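Local coordinates for protein 3-HSA hydroxylase, oxygenase (Rhodococcus sp., PDB 2RFQ) that catalyses the FMNH2-dependent ortho-hydroxylation of the steroid intermediate 3-HSA to 3,4-DHSA during cholesterol catabolism, as the oxygenase component of a two-component monooxygenase, at residues A[348-351]-A[352-355]. Sequence-based numbering, arbitrary orientation.
With 1PS (3-pyridinium-1-ylpropane-1-sulfonate), chain E.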
ATOM      1  N   ALA A 348     -10.672  16.710  12.794  1.00 10.53           N
ATOM      2  CA  ALA A 348      -9.862  17.288  11.708  1.00  9.54           C
ATOM      3  C   ALA A 348     -10.722  17.871  10.578  1.00  8.88           C
ATOM      4  O   ALA A 348     -10.207  18.577   9.708  1.00  7.61           O
ATOM      5  CB  ALA A 348      -8.856  16.260  11.154  1.00  9.96           C
ATOM      6  N   LEU A 349     -12.031  17.602  10.577  1.00  7.96           N
ATOM      7  CA  LEU A 349     -12.856  18.147   9.485  1.00  7.55           C
ATOM      8  C   LEU A 349     -13.170  19.632   9.602  1.00  8.35           C
ATOM      9  O   LEU A 349     -13.616  20.262   8.634  1.00  8.40           O
ATOM     10  CB  LEU A 349     -14.189  17.386   9.334  1.00  7.13           C
ATOM     11  CG  LEU A 349     -14.088  15.889   9.088  1.00  6.85           C
ATOM     12  CD1 LEU A 349     -15.509  15.366   8.891  1.00  8.65           C
ATOM     13  CD2 LEU A 349     -13.172  15.565   7.889  1.00  6.24           C
ATOM     14  N   ALA A 350     -12.952  20.197  10.789  1.00  9.12           N
ATOM     15  CA  ALA A 350     -13.383  21.562  11.059  1.00 10.09           C
ATOM     16  C   ALA A 350     -12.702  22.570  10.127  1.00  9.74           C
ATOM     17  O   ALA A 350     -11.477  22.596  10.038  1.00  9.13           O
ATOM     18  CB  ALA A 350     -13.081  21.881  12.489  1.00  9.76           C
ATOM     19  N   ASN A 351     -13.497  23.413   9.455  1.00  8.84           N
ATOM     20  CA  ASN A 351     -12.923  24.496   8.653  1.00  9.53           C
ATOM     21  C   ASN A 351     -12.049  25.388   9.531  1.00  9.96           C
ATOM     22  O   ASN A 351     -12.320  25.571  10.728  1.00 10.24           O
ATOM     23  CB  ASN A 351     -14.009  25.333   7.958  1.00  9.78           C
ATOM     24  CG  ASN A 351     -14.678  24.581   6.825  1.00 11.25           C
ATOM     25  OD1 ASN A 351     -14.080  23.674   6.227  1.00 13.80           O
ATOM     26  ND2 ASN A 351     -15.924  24.932   6.536  1.00 16.19           N
ATOM     27  N   GLY A 352     -10.996  25.921   8.923  1.00 11.15           N
ATOM     28  CA  GLY A 352     -10.108  26.849   9.611  1.00 11.61           C
ATOM     29  C   GLY A 352      -9.032  26.228  10.489  1.00 11.98           C
ATOM     30  O   GLY A 352      -8.240  26.958  11.105  1.00 13.00           O
ATOM     31  N   THR A 353      -9.010  24.899  10.578  1.00 10.26           N
ATOM     32  CA  THR A 353      -8.023  24.193  11.406  1.00  9.55           C
ATOM     33  C   THR A 353      -6.822  23.721  10.552  1.00  9.61           C
ATOM     34  O   THR A 353      -6.950  23.517   9.331  1.00  9.35           O
ATOM     35  CB  THR A 353      -8.646  23.039  12.193  1.00  9.44           C
ATOM     36  OG1 THR A 353      -9.174  22.064  11.291  1.00  9.05           O
ATOM     37  CG2 THR A 353      -9.759  23.578  13.154  1.00 10.42           C
ATOM     38  N   PRO A 354      -5.628  23.628  11.173  1.00  9.41           N
ATOM     39  CA  PRO A 354      -4.428  23.391  10.360  1.00  8.35           C
ATOM     40  C   PRO A 354      -4.337  22.071   9.579  1.00  8.17           C
ATOM     41  O   PRO A 354      -3.897  22.082   8.426  1.00  7.47           O
ATOM     42  CB  PRO A 354      -3.272  23.512  11.376  1.00  9.32           C
ATOM     43  CG  PRO A 354      -3.823  24.293  12.520  1.00 10.77           C
ATOM     44  CD  PRO A 354      -5.296  23.912  12.581  1.00  9.96           C
ATOM     45  N   LEU A 355      -4.755  20.951  10.160  1.00  6.87           N
ATOM     46  CA  LEU A 355      -4.403  19.680   9.523  1.00  7.21           C
ATOM     47  C   LEU A 355      -5.134  19.486   8.185  1.00  6.98           C
ATOM     48  O   LEU A 355      -4.500  19.038   7.182  1.00  8.16           O
ATOM     49  CB  LEU A 355      -4.613  18.518  10.478  1.00  8.00           C
ATOM     50  CG  LEU A 355      -4.343  17.107   9.981  1.00  7.53           C
ATOM     51  CD1 LEU A 355      -2.879  16.919   9.540  1.00  8.37           C
ATOM     52  CD2 LEU A 355      -4.674  16.109  11.115  1.00  7.60           C
TER
HETATM   53  N1  1PS E 392      -9.418  21.032  16.135  1.00 33.19           N
HETATM   54  C1  1PS E 392     -10.701  20.971  15.703  1.00 33.64           C
HETATM   55  C2  1PS E 392     -11.607  21.990  16.008  1.00 34.01           C
HETATM   56  C3  1PS E 392      -8.982  22.071  16.877  1.00 33.84           C
HETATM   57  C4  1PS E 392      -9.848  23.117  17.216  1.00 34.70           C
HETATM   58  C5  1PS E 392     -11.173  23.075  16.771  1.00 33.90           C
HETATM   59  C6  1PS E 392      -8.474  19.947  15.809  1.00 32.18           C
HETATM   60  C7  1PS E 392      -8.106  19.936  14.325  1.00 28.26           C
HETATM   61  C8  1PS E 392      -6.999  18.921  14.036  1.00 27.58           C
HETATM   62  S1  1PS E 392      -5.464  19.596  14.158  1.00 29.07           S
HETATM   63  O1  1PS E 392      -4.534  18.436  14.109  1.00 23.44           O
HETATM   64  O2  1PS E 392      -5.275  20.314  15.447  1.00 28.85           O
HETATM   65  O3  1PS E 392      -5.288  20.591  13.053  1.00 22.05           O
HETATM   66  O   HOH W   1      -7.919  19.757  10.581  1.00  5.83           O
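Ala350 and Thr353 are the ends of a type II beta turn that leads into helix 354-365 of the acyl-CoA dehydrogenase-like C-terminal domain. Ala350 O accepts twice from Thr353. The closing bond from Thr353 N is weak, 3.4 Å to Ala350 O. The bond from Thr353 OG1 to Ala350 O is shorter, 2.7 Å, and lies in the carbonyl plane. Thr353 OG1 sits between its own backbone N and carbonyl carbon (chi1 62°), which points it back at Ala350 O. It also accepts a bond from a water, 2.7 Å from OG1, and that water donates to Ala348 O as well. Replacing Thr353 with a valine would probably leave this water without one acceptor and Ala350 O with just the weak bond from Thr353 N within the turn. Gly352 has positive phi (83°), as the third position of such a turn requires. Asn351 ND2 donates to Asn183 OD1 of the second subunit, and Asn351 OD1 accepts from Arg188 NH2 of the same subunit.

The turn also lines the pocket of the bound pyridinium-propanesulfonate. Ala350 CB and Thr353 CG2 touch each other and both meet ring carbon C2. Thr353 is at the N-cap position, but its hydroxyl caps nothing. In the first turn of the helix, Leu355 N instead donates to the sulfonate, with O3 of the ligand 3.0 Å from Leu355 N and an N-H...O angle of 145°.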